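Local coordinates for protein PfVFT1 (Plasmodium falciparum, PDB 5JKQ) that has a bi-lobed Venus flytrap architecture and probably binds a small solute in the cleft between its lobes, as solute-binding proteins do, at residues 210-215 / 228-233; 78-83 / 127-132; 40-45 / 100-105; 194-199 / 219-224. The protein carries 3 engineered substitutions. One frame throughout, in Å; residues are numbered along the deposited sequence.

Read from the N terminus, the chain first enters interaction 3, where the loop following helix 32-39 meets the start of helix 102-118. Before that contact closes, strand 77-83 opens interaction 2, completed when strand 126-132 pairs with it; the two contacts therefore cross, and the connection between the paired strands includes helix 102-118. Later a second crossed pair follows. Interaction 4, on the opposite side of the chain's centre from interaction 2, sets helix 192-201 against the end of helix 212-222, while interaction 1 joins the start of that helix to the end of strand 227-229 and the loop after it. Tyr228 OH, probably hydrogen-bonded to Leu223 O (2.6 Å), connects interactions 1 and 4.

Interaction 1: 210-215 / 228-233; sequences LTEANC and YDYKSF
Of the Leu210 side chain, CD1 reaches Phe233 O at 3.7 Å, beside a close approach of the two backbone oxygens. At Thr211 the backbone does the touching, its O lying 3.5 Å from Tyr230 CB. The Thr211 hydroxyl is turned to its own helix instead, where OG1 accepts from Asn214 N at 3.1 Å and, with a weak return bond from Thr211 N to Asn214 OD1, completes a capping box at the N-cap of helix 212-222. Glu212 runs alongside Tyr230, both side chains pointing the same way. Glu212 CB sits over one face of the Tyr230 ring, 3.8 Å from the centroid, CG follows above CZ, and the carboxylate plane is only 16° from that of the ring. Cys215 ends the segment: SG packs 3.8 Å from Tyr228 CB and at the edge of the Tyr228 ring, and Tyr230 CB is also close by. The same sulfur forms the disulfide to Cys209 on strand 206-209, so within this beta-alpha-beta unit the first helical turn is tied covalently to the strand before it. Toward the strand end after it, the clear contacts are CH-pi, sulfur-aromatic and apolar, consistent with packing shaping much of this contact.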
loop_
_atom_site.group_PDB
_atom_site.type_symbol
_atom_site.label_atom_id
_atom_site.label_comp_id
_atom_site.label_asym_id
_atom_site.label_seq_id
_atom_site.Cartn_x
_atom_site.Cartn_y
_atom_site.Cartn_z
ATOM N N LEU A 210 -6.195 0.330 15.647
ATOM C CA LEU A 210 -7.437 0.505 14.906
ATOM C C LEU A 210 -7.523 -0.501 13.763
ATOM O O LEU A 210 -8.612 -0.913 13.368
ATOM C CB LEU A 210 -7.548 1.934 14.371
ATOM C CG LEU A 210 -8.808 2.266 13.568
ATOM C CD1 LEU A 210 -10.072 1.954 14.358
ATOM C CD2 LEU A 210 -8.796 3.727 13.152
ATOM N N THR A 211 -6.362 -0.893 13.243
ATOM C CA THR A 211 -6.281 -1.886 12.179
ATOM C C THR A 211 -5.212 -2.921 12.503
ATOM O O THR A 211 -4.368 -2.702 13.373
ATOM C CB THR A 211 -5.950 -1.244 10.816
ATOM O OG1 THR A 211 -4.587 -0.799 10.813
ATOM C CG2 THR A 211 -6.874 -0.068 10.525
ATOM N N GLU A 212 -5.250 -4.046 11.797
ATOM C CA GLU A 212 -4.237 -5.081 11.956
ATOM C C GLU A 212 -2.869 -4.559 11.529
ATOM O O GLU A 212 -1.849 -4.888 12.138
ATOM C CB GLU A 212 -4.609 -6.322 11.141
ATOM C CG GLU A 212 -3.658 -7.495 11.326
ATOM C CD GLU A 212 -4.107 -8.737 10.575
ATOM O OE1 GLU A 212 -4.915 -8.606 9.631
ATOM O OE2 GLU A 212 -3.654 -9.844 10.931
ATOM N N ALA A 213 -2.855 -3.738 10.483
ATOM C CA ALA A 213 -1.612 -3.194 9.951
ATOM C C ALA A 213 -0.924 -2.282 10.964
ATOM O O ALA A 213 0.303 -2.211 11.004
ATOM C CB ALA A 213 -1.876 -2.440 8.659
ATOM N N ASN A 214 -1.716 -1.581 11.774
ATOM C CA ASN A 214 -1.165 -0.724 12.821
ATOM C C ASN A 214 -0.360 -1.539 13.829
ATOM O O ASN A 214 0.778 -1.195 14.151
ATOM C CB ASN A 214 -2.274 0.040 13.555
ATOM C CG ASN A 214 -2.864 1.183 12.734
ATOM O OD1 ASN A 214 -4.079 1.387 12.736
ATOM N ND2 ASN A 214 -2.014 1.940 12.046
ATOM N N CYS A 215 -0.957 -2.617 14.330
ATOM C CA CYS A 215 -0.291 -3.479 15.299
ATOM C C CYS A 215 0.913 -4.195 14.693
ATOM O O CYS A 215 1.907 -4.433 15.380
ATOM C CB CYS A 215 -1.273 -4.505 15.869
ATOM S SG CYS A 215 -2.204 -3.912 17.300
ATOM N N TYR A 228 -1.344 -7.845 21.326
ATOM C CA TYR A 228 -1.845 -6.930 20.305
ATOM C C TYR A 228 -3.344 -7.100 20.099
ATOM O O TYR A 228 -3.815 -8.185 19.757
ATOM C CB TYR A 228 -1.104 -7.154 18.985
ATOM C CG TYR A 228 0.396 -7.045 19.126
ATOM C CD1 TYR A 228 1.039 -5.823 18.980
ATOM C CD2 TYR A 228 1.169 -8.161 19.416
ATOM C CE1 TYR A 228 2.409 -5.717 19.115
ATOM C CE2 TYR A 228 2.541 -8.065 19.553
ATOM C CZ TYR A 228 3.155 -6.840 19.401
ATOM O OH TYR A 228 4.521 -6.731 19.536
ATOM N N ASP A 229 -4.084 -6.016 20.310
ATOM C CA ASP A 229 -5.531 -6.010 20.132
ATOM C C ASP A 229 -5.937 -4.968 19.096
ATOM O O ASP A 229 -5.747 -3.769 19.307
ATOM C CB ASP A 229 -6.230 -5.734 21.465
ATOM C CG ASP A 229 -7.738 -5.857 21.370
ATOM O OD1 ASP A 229 -8.229 -6.520 20.432
ATOM O OD2 ASP A 229 -8.434 -5.296 22.242
ATOM N N TYR A 230 -6.490 -5.436 17.980
ATOM C CA TYR A 230 -6.974 -4.550 16.925
ATOM C C TYR A 230 -8.435 -4.824 16.567
ATOM O O TYR A 230 -9.093 -4.001 15.929
ATOM C CB TYR A 230 -6.102 -4.685 15.677
ATOM C CG TYR A 230 -6.098 -6.070 15.077
ATOM C CD1 TYR A 230 -7.045 -6.441 14.132
ATOM C CD2 TYR A 230 -5.144 -7.004 15.452
ATOM C CE1 TYR A 230 -7.044 -7.707 13.580
ATOM C CE2 TYR A 230 -5.135 -8.272 14.907
ATOM C CZ TYR A 230 -6.086 -8.619 13.971
ATOM O OH TYR A 230 -6.079 -9.882 13.425
ATOM N N LYS A 231 -8.938 -5.980 16.983
ATOM C CA LYS A 231 -10.303 -6.377 16.667
ATOM C C LYS A 231 -11.330 -5.601 17.491
ATOM O O LYS A 231 -12.466 -5.411 17.057
ATOM C CB LYS A 231 -10.472 -7.881 16.895
ATOM C CG LYS A 231 -9.760 -8.737 15.859
ATOM C CD LYS A 231 -9.687 -10.197 16.278
ATOM C CE LYS A 231 -8.953 -11.031 15.237
ATOM N NZ LYS A 231 -8.939 -12.482 15.574
ATOM N N SER A 232 -10.924 -5.138 18.667
ATOM C CA SER A 232 -11.853 -4.513 19.605
ATOM C C SER A 232 -12.157 -3.047 19.293
ATOM O O SER A 232 -12.985 -2.436 19.970
ATOM C CB SER A 232 -11.301 -4.616 21.028
ATOM O OG SER A 232 -11.165 -5.969 21.428
ATOM N N PHE A 233 -11.504 -2.491 18.275
ATOM C CA PHE A 233 -11.606 -1.058 17.985
ATOM C C PHE A 233 -12.014 -0.785 16.542
ATOM O O PHE A 233 -11.379 -1.267 15.604
ATOM C CB PHE A 233 -10.274 -0.373 18.292
ATOM C CG PHE A 233 -9.705 -0.750 19.628
ATOM C CD1 PHE A 233 -10.152 -0.132 20.783
ATOM C CD2 PHE A 233 -8.735 -1.734 19.731
ATOM C CE1 PHE A 233 -9.636 -0.484 22.017
ATOM C CE2 PHE A 233 -8.216 -2.089 20.962
ATOM C CZ PHE A 233 -8.667 -1.462 22.106
#

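Interaction 2: 78-83 / 127-132; sequences VKIGAL and IAYNYY. Engineered in segment 127-132: Ala128 (natural residue Thr).
Ile80 and Tyr129 lie opposite each other on neighbouring parallel strands, and the isoleucine can be followed outward atom by atom. Ile80 CB stands over one face of the Tyr129 ring, 4.3 Å from its centroid and displaced toward the rim. From there the side chain forks. Ile80 CG2, anti to the backbone N, presses on Tyr129 CE1 at 3.3 Å, a tight contact. On the other branch chi1 (-73°) sets CG1 anti to the carbonyl carbon, and from there chi2 carries Ile80 CD1 to Ile127 CG2 at 4.0 Å. The strands belong to a beta-alpha-beta unit whose connection includes helix 102-118, and Met107 of that helix covers both Ile80 and Tyr129. The tyrosine OH is hydrogen-bonded to Asp148 OD2. Both Ile80 N and Ile80 O bond to strand 126-132, on either side of Tyr129 in sequence: N donates to Ala128 O at 2.9 Å and O accepts from Asn130 N at 2.8 Å in a nearly straight bond (177°). Ala128, an engineered residue, also donates its N to Val78 O. Farther along, Ala82 repeats the pattern with Asn130 O and Tyr132 N, while its CB packs 4.2 Å from Tyr131 CD1.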
loop_
_atom_site.group_PDB
_atom_site.type_symbol
_atom_site.label_atom_id
_atom_site.label_comp_id
_atom_site.label_asym_id
_atom_site.label_seq_id
_atom_site.Cartn_x
_atom_site.Cartn_y
_atom_site.Cartn_z
ATOM N N VAL A 78 -5.503 -2.237 -20.190
ATOM C CA VAL A 78 -5.014 -3.002 -19.050
ATOM C C VAL A 78 -6.170 -3.262 -18.086
ATOM O O VAL A 78 -7.002 -2.385 -17.850
ATOM C CB VAL A 78 -3.865 -2.270 -18.317
ATOM C CG1 VAL A 78 -4.302 -0.880 -17.863
ATOM C CG2 VAL A 78 -3.360 -3.102 -17.137
ATOM N N LYS A 79 -6.219 -4.478 -17.548
ATOM C CA LYS A 79 -7.249 -4.865 -16.590
ATOM C C LYS A 79 -6.692 -4.855 -15.170
ATOM O O LYS A 79 -5.765 -5.604 -14.857
ATOM C CB LYS A 79 -7.800 -6.252 -16.920
ATOM C CG LYS A 79 -8.306 -6.409 -18.345
ATOM C CD LYS A 79 -8.822 -7.820 -18.574
ATOM C CE LYS A 79 -8.910 -8.164 -20.051
ATOM N NZ LYS A 79 -8.678 -9.619 -20.283
ATOM N N ILE A 80 -7.262 -4.003 -14.319
ATOM C CA ILE A 80 -6.826 -3.879 -12.932
ATOM C C ILE A 80 -7.880 -4.471 -12.004
ATOM O O ILE A 80 -9.081 -4.318 -12.231
ATOM C CB ILE A 80 -6.551 -2.400 -12.546
ATOM C CG1 ILE A 80 -5.256 -1.906 -13.194
ATOM C CG2 ILE A 80 -6.402 -2.231 -11.035
ATOM C CD1 ILE A 80 -5.368 -1.579 -14.652
ATOM N N GLY A 81 -7.414 -5.149 -10.960
ATOM C CA GLY A 81 -8.291 -5.762 -9.981
ATOM C C GLY A 81 -8.307 -5.000 -8.670
ATOM O O GLY A 81 -7.267 -4.549 -8.188
ATOM N N ALA A 82 -9.497 -4.857 -8.095
ATOM C CA ALA A 82 -9.655 -4.224 -6.792
ATOM C C ALA A 82 -10.789 -4.894 -6.023
ATOM O O ALA A 82 -11.651 -5.537 -6.617
ATOM C CB ALA A 82 -9.921 -2.739 -6.953
ATOM N N LEU A 83 -10.778 -4.751 -4.701
ATOM C CA LEU A 83 -11.838 -5.306 -3.864
ATOM C C LEU A 83 -13.153 -4.578 -4.128
ATOM O O LEU A 83 -13.174 -3.352 -4.242
ATOM C CB LEU A 83 -11.465 -5.205 -2.383
ATOM C CG LEU A 83 -10.212 -5.965 -1.938
ATOM C CD1 LEU A 83 -9.793 -5.519 -0.547
ATOM C CD2 LEU A 83 -10.446 -7.469 -1.962
ATOM N N ILE A 127 -7.880 2.080 -19.077
ATOM C CA ILE A 127 -7.870 1.381 -17.795
ATOM C C ILE A 127 -9.238 0.749 -17.552
ATOM O O ILE A 127 -10.246 1.451 -17.451
ATOM C CB ILE A 127 -7.514 2.332 -16.627
ATOM C CG1 ILE A 127 -6.085 2.851 -16.776
ATOM C CG2 ILE A 127 -7.647 1.634 -15.285
ATOM C CD1 ILE A 127 -5.988 4.201 -17.453
ATOM N N ALA A 128 -9.262 -0.578 -17.468
ATOM C CA ALA A 128 -10.487 -1.320 -17.189
ATOM C C ALA A 128 -10.436 -1.928 -15.792
ATOM O O ALA A 128 -9.695 -2.878 -15.547
ATOM C CB ALA A 128 -10.697 -2.406 -18.231
ATOM N N TYR A 129 -11.228 -1.377 -14.877
ATOM C CA TYR A 129 -11.299 -1.897 -13.517
ATOM C C TYR A 129 -12.296 -3.047 -13.407
ATOM O O TYR A 129 -13.443 -2.927 -13.835
ATOM C CB TYR A 129 -11.686 -0.787 -12.539
ATOM C CG TYR A 129 -10.508 -0.126 -11.861
ATOM C CD1 TYR A 129 -9.890 -0.723 -10.770
ATOM C CD2 TYR A 129 -10.019 1.094 -12.305
ATOM C CE1 TYR A 129 -8.817 -0.127 -10.142
ATOM C CE2 TYR A 129 -8.944 1.698 -11.684
ATOM C CZ TYR A 129 -8.347 1.083 -10.603
ATOM O OH TYR A 129 -7.276 1.678 -9.977
ATOM N N ASN A 130 -11.841 -4.164 -12.844
ATOM C CA ASN A 130 -12.716 -5.281 -12.497
ATOM C C ASN A 130 -12.672 -5.521 -10.993
ATOM O O ASN A 130 -11.603 -5.479 -10.385
ATOM C CB ASN A 130 -12.310 -6.552 -13.248
ATOM C CG ASN A 130 -12.517 -6.437 -14.746
ATOM O OD1 ASN A 130 -12.489 -5.342 -15.308
ATOM N ND2 ASN A 130 -12.727 -7.570 -15.401
ATOM N N TYR A 131 -13.833 -5.770 -10.397
ATOM C CA TYR A 131 -13.928 -5.926 -8.949
ATOM C C TYR A 131 -14.152 -7.385 -8.547
ATOM O O TYR A 131 -14.923 -8.105 -9.182
ATOM C CB TYR A 131 -15.054 -5.048 -8.397
ATOM C CG TYR A 131 -14.892 -3.573 -8.688
ATOM C CD1 TYR A 131 -13.632 -3.010 -8.852
ATOM C CD2 TYR A 131 -15.998 -2.740 -8.787
ATOM C CE1 TYR A 131 -13.481 -1.661 -9.113
ATOM C CE2 TYR A 131 -15.856 -1.393 -9.048
ATOM C CZ TYR A 131 -14.596 -0.859 -9.209
ATOM O OH TYR A 131 -14.456 0.484 -9.469
ATOM N N TYR A 132 -13.463 -7.809 -7.490
ATOM C CA TYR A 132 -13.569 -9.176 -6.983
ATOM C C TYR A 132 -13.551 -9.192 -5.458
ATOM O O TYR A 132 -13.131 -8.225 -4.828
ATOM C CB TYR A 132 -12.422 -10.042 -7.514
ATOM C CG TYR A 132 -12.264 -10.023 -9.017
ATOM C CD1 TYR A 132 -12.994 -10.886 -9.824
ATOM C CD2 TYR A 132 -11.374 -9.150 -9.629
ATOM C CE1 TYR A 132 -12.847 -10.874 -11.199
ATOM C CE2 TYR A 132 -11.221 -9.131 -11.000
ATOM C CZ TYR A 132 -11.959 -9.993 -11.781
ATOM O OH TYR A 132 -11.806 -9.975 -13.147
#

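Interaction 3: 40-45 / 100-105; sequences HNVDYS and VGFWPD
His40 and Asp105 make the shortest polar contact here. His40 NE2 donates to Asp105 OD2 at 2.7 Å, with the acceptor almost in the imidazole plane and using its anti lone pair, the one away from OD1; the N-H...O angle of 148° makes the bond somewhat bent. Over one face of the His40 imidazole lies Phe102 CA, 4.0 Å from the ring centroid. A second polar link joins Trp103 NE1 to Tyr44 OH at 3.1 Å, the hydroxyl being tilted out of the indole plane. Tyr44, Phe102 and Trp103 form an aromatic cluster: an edge of the indole faces the Tyr44 ring with planes at 62°, whereas the Tyr44 and Phe102 rings are nearly parallel but slid apart, CD2 of Tyr44 reaching CE2 of Phe102 at 3.4 Å. Val42 CG2 sits over a face of the Phe102 ring, 3.8 Å from the centroid. Behind this shell, helix 32-39 ends in a Schellman motif with Asn41 as the C-prime residue and a bond from Val42 N to Ile37 O, which sets the course of the loop. On the other side Gly101 is the N-cap of helix 102-118, with backbone angles that call for glycine, and its O accepts from Asp105 N. Farther out, Ile175 and His177 of strand 175-184 pack against Tyr44, and His276 meets the Trp103 ring edge-to-face.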
loop_
_atom_site.group_PDB
_atom_site.type_symbol
_atom_site.label_atom_id
_atom_site.label_comp_id
_atom_site.label_asym_id
_atom_site.label_seq_id
_atom_site.Cartn_x
_atom_site.Cartn_y
_atom_site.Cartn_z
ATOM N N HIS A 40 -5.555 15.828 -3.083
ATOM C CA HIS A 40 -6.518 15.051 -2.312
ATOM C C HIS A 40 -6.291 15.210 -0.814
ATOM O O HIS A 40 -7.082 14.723 -0.006
ATOM C CB HIS A 40 -6.437 13.576 -2.691
ATOM C CG HIS A 40 -6.985 13.274 -4.050
ATOM N ND1 HIS A 40 -8.323 13.397 -4.355
ATOM C CD2 HIS A 40 -6.378 12.848 -5.182
ATOM C CE1 HIS A 40 -8.516 13.063 -5.619
ATOM N NE2 HIS A 40 -7.351 12.726 -6.143
ATOM N N ASN A 41 -5.211 15.898 -0.454
ATOM C CA ASN A 41 -4.856 16.124 0.941
ATOM C C ASN A 41 -4.812 14.816 1.724
ATOM O O ASN A 41 -5.362 14.714 2.823
ATOM C CB ASN A 41 -5.842 17.096 1.593
ATOM C CG ASN A 41 -5.280 17.746 2.842
ATOM O OD1 ASN A 41 -4.125 18.171 2.868
ATOM N ND2 ASN A 41 -6.090 17.812 3.891
ATOM N N VAL A 42 -4.165 13.813 1.135
ATOM C CA VAL A 42 -4.005 12.511 1.774
ATOM C C VAL A 42 -2.606 12.397 2.374
ATOM O O VAL A 42 -1.655 13.009 1.884
ATOM C CB VAL A 42 -4.256 11.350 0.784
ATOM C CG1 VAL A 42 -5.733 11.279 0.416
ATOM C CG2 VAL A 42 -3.396 11.495 -0.465
ATOM N N ASP A 43 -2.496 11.618 3.445
ATOM C CA ASP A 43 -1.269 11.549 4.228
ATOM C C ASP A 43 -0.396 10.368 3.805
ATOM O O ASP A 43 -0.160 9.445 4.586
ATOM C CB ASP A 43 -1.615 11.456 5.718
ATOM C CG ASP A 43 -0.427 11.744 6.618
ATOM O OD1 ASP A 43 0.600 12.255 6.121
ATOM O OD2 ASP A 43 -0.528 11.472 7.832
ATOM N N TYR A 44 0.083 10.411 2.564
ATOM C CA TYR A 44 0.963 9.374 2.036
ATOM C C TYR A 44 2.324 9.947 1.667
ATOM O O TYR A 44 2.435 11.115 1.294
ATOM C CB TYR A 44 0.345 8.710 0.804
ATOM C CG TYR A 44 -0.929 7.942 1.068
ATOM C CD1 TYR A 44 -0.930 6.812 1.875
ATOM C CD2 TYR A 44 -2.127 8.333 0.488
ATOM C CE1 TYR A 44 -2.091 6.103 2.108
ATOM C CE2 TYR A 44 -3.292 7.632 0.714
ATOM C CZ TYR A 44 -3.271 6.516 1.525
ATOM O OH TYR A 44 -4.432 5.816 1.754
ATOM N N SER A 45 3.353 9.109 1.767
ATOM C CA SER A 45 4.691 9.463 1.305
ATOM C C SER A 45 5.087 8.554 0.146
ATOM O O SER A 45 4.708 7.384 0.108
ATOM C CB SER A 45 5.707 9.356 2.445
ATOM O OG SER A 45 5.885 8.010 2.849
ATOM N N VAL A 100 -13.326 6.592 -8.289
ATOM C CA VAL A 100 -12.798 7.937 -8.093
ATOM C C VAL A 100 -12.036 8.012 -6.774
ATOM O O VAL A 100 -12.160 7.128 -5.925
ATOM C CB VAL A 100 -13.922 8.997 -8.098
ATOM C CG1 VAL A 100 -14.533 9.117 -9.483
ATOM C CG2 VAL A 100 -14.990 8.652 -7.068
ATOM N N GLY A 101 -11.252 9.073 -6.612
ATOM C CA GLY A 101 -10.464 9.273 -5.409
ATOM C C GLY A 101 -8.979 9.142 -5.675
ATOM O O GLY A 101 -8.552 9.003 -6.822
ATOM N N PHE A 102 -8.193 9.174 -4.604
ATOM C CA PHE A 102 -6.740 9.199 -4.711
ATOM C C PHE A 102 -6.171 7.965 -5.406
ATOM O O PHE A 102 -5.496 8.082 -6.429
ATOM C CB PHE A 102 -6.111 9.333 -3.326
ATOM C CG PHE A 102 -4.617 9.202 -3.330
ATOM C CD1 PHE A 102 -3.819 10.233 -3.796
ATOM C CD2 PHE A 102 -4.011 8.046 -2.866
ATOM C CE1 PHE A 102 -2.441 10.113 -3.800
ATOM C CE2 PHE A 102 -2.633 7.920 -2.868
ATOM C CZ PHE A 102 -1.847 8.954 -3.334
ATOM N N TRP A 103 -6.437 6.788 -4.849
ATOM C CA TRP A 103 -5.822 5.560 -5.345
ATOM C C TRP A 103 -6.167 5.279 -6.808
ATOM O O TRP A 103 -5.290 4.889 -7.579
ATOM C CB TRP A 103 -6.222 4.377 -4.462
ATOM C CG TRP A 103 -5.442 4.339 -3.190
ATOM C CD1 TRP A 103 -5.923 4.515 -1.928
ATOM C CD2 TRP A 103 -4.030 4.135 -3.058
ATOM N NE1 TRP A 103 -4.901 4.425 -1.015
ATOM C CE2 TRP A 103 -3.728 4.191 -1.683
ATOM C CE3 TRP A 103 -2.993 3.905 -3.967
ATOM C CZ2 TRP A 103 -2.432 4.026 -1.194
ATOM C CZ3 TRP A 103 -1.706 3.741 -3.479
ATOM C CH2 TRP A 103 -1.439 3.802 -2.107
ATOM N N PRO A 104 -7.438 5.469 -7.200
ATOM C CA PRO A 104 -7.741 5.399 -8.634
ATOM C C PRO A 104 -6.953 6.425 -9.445
ATOM O O PRO A 104 -6.434 6.089 -10.512
ATOM C CB PRO A 104 -9.243 5.694 -8.690
ATOM C CG PRO A 104 -9.754 5.243 -7.383
ATOM C CD PRO A 104 -8.665 5.544 -6.389
ATOM N N ASP A 105 -6.862 7.656 -8.944
ATOM C CA ASP A 105 -6.124 8.709 -9.637
ATOM C C ASP A 105 -4.644 8.364 -9.771
ATOM O O ASP A 105 -4.011 8.730 -10.760
ATOM C CB ASP A 105 -6.267 10.050 -8.909
ATOM C CG ASP A 105 -7.533 10.800 -9.288
ATOM O OD1 ASP A 105 -8.167 10.453 -10.308
ATOM O OD2 ASP A 105 -7.885 11.753 -8.564
#

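Interaction 4: 194-199 / 219-224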
loop_
_atom_site.group_PDB
_atom_site.type_symbol
_atom_site.label_atom_id
_atom_site.label_comp_id
_atom_site.label_asym_id
_atom_site.label_seq_id
_atom_site.Cartn_x
_atom_site.Cartn_y
_atom_site.Cartn_z
ATOM N N ASP A 194 12.112 5.934 23.910
ATOM C CA ASP A 194 11.640 5.908 25.291
ATOM C C ASP A 194 10.618 4.793 25.477
ATOM O O ASP A 194 10.554 4.168 26.536
ATOM C CB ASP A 194 11.020 7.251 25.691
ATOM C CG ASP A 194 12.041 8.368 25.786
ATOM O OD1 ASP A 194 13.214 8.089 26.114
ATOM O OD2 ASP A 194 11.662 9.533 25.542
ATOM N N LEU A 195 9.817 4.555 24.442
ATOM C CA LEU A 195 8.804 3.507 24.479
ATOM C C LEU A 195 9.460 2.135 24.598
ATOM O O LEU A 195 9.046 1.318 25.417
ATOM C CB LEU A 195 7.920 3.569 23.229
ATOM C CG LEU A 195 6.823 2.509 23.108
ATOM C CD1 LEU A 195 5.808 2.632 24.236
ATOM C CD2 LEU A 195 6.137 2.610 21.755
ATOM N N LYS A 196 10.481 1.895 23.778
ATOM C CA LYS A 196 11.222 0.635 23.812
ATOM C C LYS A 196 11.751 0.333 25.206
ATOM O O LYS A 196 11.612 -0.785 25.703
ATOM C CB LYS A 196 12.389 0.668 22.824
ATOM C CG LYS A 196 12.002 0.463 21.370
ATOM C CD LYS A 196 13.238 0.468 20.483
ATOM C CE LYS A 196 12.890 0.731 19.031
ATOM N NZ LYS A 196 14.101 0.869 18.179
ATOM N N SER A 197 12.365 1.334 25.828
ATOM C CA SER A 197 12.883 1.191 27.181
ATOM C C SER A 197 11.775 0.790 28.145
ATOM O O SER A 197 11.946 -0.129 28.941
ATOM C CB SER A 197 13.539 2.493 27.647
ATOM O OG SER A 197 14.677 2.796 26.860
ATOM N N TYR A 198 10.634 1.467 28.061
ATOM C CA TYR A 198 9.513 1.170 28.946
ATOM C C TYR A 198 9.013 -0.262 28.756
ATOM O O TYR A 198 8.857 -1.002 29.726
ATOM C CB TYR A 198 8.366 2.154 28.718
ATOM C CG TYR A 198 7.244 1.998 29.717
ATOM C CD1 TYR A 198 7.281 2.655 30.941
ATOM C CD2 TYR A 198 6.152 1.187 29.443
ATOM C CE1 TYR A 198 6.261 2.511 31.861
ATOM C CE2 TYR A 198 5.126 1.037 30.356
ATOM C CZ TYR A 198 5.186 1.701 31.563
ATOM O OH TYR A 198 4.167 1.556 32.477
ATOM N N ILE A 199 8.767 -0.652 27.506
ATOM C CA ILE A 199 8.302 -2.005 27.209
ATOM C C ILE A 199 9.333 -3.038 27.665
ATOM O O ILE A 199 8.975 -4.149 28.051
ATOM C CB ILE A 199 8.012 -2.193 25.696
ATOM C CG1 ILE A 199 6.941 -1.207 25.217
ATOM C CG2 ILE A 199 7.566 -3.624 25.385
ATOM C CD1 ILE A 199 5.602 -1.329 25.922
ATOM N N LYS A 219 4.588 -4.754 15.947
ATOM C CA LYS A 219 4.924 -6.143 16.240
ATOM C C LYS A 219 6.338 -6.450 15.753
ATOM O O LYS A 219 7.053 -7.255 16.355
ATOM C CB LYS A 219 3.919 -7.096 15.589
ATOM C CG LYS A 219 4.057 -8.548 16.038
ATOM C CD LYS A 219 3.441 -9.515 15.039
ATOM C CE LYS A 219 2.439 -10.443 15.702
ATOM N NZ LYS A 219 1.221 -9.715 16.153
ATOM N N ASN A 220 6.734 -5.799 14.664
ATOM C CA ASN A 220 8.080 -5.940 14.123
ATOM C C ASN A 220 9.144 -5.518 15.127
ATOM O O ASN A 220 10.275 -6.003 15.090
ATOM C CB ASN A 220 8.227 -5.108 12.846
ATOM C CG ASN A 220 7.450 -5.681 11.679
ATOM O OD1 ASN A 220 7.311 -6.897 11.545
ATOM N ND2 ASN A 220 6.939 -4.803 10.823
ATOM N N ILE A 221 8.773 -4.607 16.022
ATOM C CA ILE A 221 9.705 -4.063 17.000
ATOM C C ILE A 221 9.674 -4.847 18.308
ATOM O O ILE A 221 10.720 -5.225 18.835
ATOM C CB ILE A 221 9.394 -2.579 17.309
ATOM C CG1 ILE A 221 9.331 -1.755 16.018
ATOM C CG2 ILE A 221 10.427 -1.994 18.272
ATOM C CD1 ILE A 221 10.632 -1.716 15.228
ATOM N N PHE A 222 8.474 -5.092 18.826
ATOM C CA PHE A 222 8.325 -5.582 20.193
ATOM C C PHE A 222 8.097 -7.088 20.303
ATOM O O PHE A 222 8.291 -7.658 21.373
ATOM C CB PHE A 222 7.180 -4.836 20.878
ATOM C CG PHE A 222 7.453 -3.374 21.071
ATOM C CD1 PHE A 222 8.491 -2.957 21.885
ATOM C CD2 PHE A 222 6.682 -2.418 20.435
ATOM C CE1 PHE A 222 8.755 -1.616 22.064
ATOM C CE2 PHE A 222 6.941 -1.071 20.612
ATOM C CZ PHE A 222 7.978 -0.670 21.428
ATOM N N LEU A 223 7.698 -7.729 19.209
ATOM C CA LEU A 223 7.527 -9.180 19.198
ATOM C C LEU A 223 6.468 -9.616 20.220
ATOM O O LEU A 223 5.364 -9.072 20.233
ATOM C CB LEU A 223 8.867 -9.871 19.473
ATOM C CG LEU A 223 10.057 -9.367 18.654
ATOM C CD1 LEU A 223 11.352 -9.966 19.182
ATOM C CD2 LEU A 223 9.869 -9.689 17.181
ATOM N N ASP A 224 6.799 -10.584 21.073
ATOM C CA ASP A 224 5.835 -11.132 22.024
ATOM C C ASP A 224 5.936 -10.479 23.404
ATOM O O ASP A 224 5.345 -10.968 24.368
ATOM C CB ASP A 224 6.024 -12.645 22.157
ATOM C CG ASP A 224 7.333 -13.017 22.827
ATOM O OD1 ASP A 224 8.308 -12.245 22.704
ATOM O OD2 ASP A 224 7.387 -14.083 23.475
#
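Phe222 enters between Leu195 and Ile199, one helical turn apart, and there the packing is dense. Its side chain crosses both at about a right angle. Phe222 CZ touches Leu195 CD2 at 3.8 Å, Phe222 CE1 meets Ile199 CG1 at 3.7 Å, and Phe222 CD1 meets Ile199 CG2 at 3.7 Å, while the backbone between the two contributes Lys196 CA at the ring edge. Ile221 CG2 covers the centre of one face of the Phe222 ring from within the same helix. Leu195, Ile199 and Phe222 are all buried, joining two helices that lie on either side of strand 206-209 in sequence, helix 192-201 and the last turn of helix 212-222. Ile199 O also accepts a hydrogen bond from Lys225 NZ. The other margin is looser and partly exposed. There the extended Lys196 chain lays its aliphatic portion near the contact, CG beside Phe222 CE1 and Lys196 CE against Ile221 CG2 at 3.8 Å, crossing Ile221 at about a right angle.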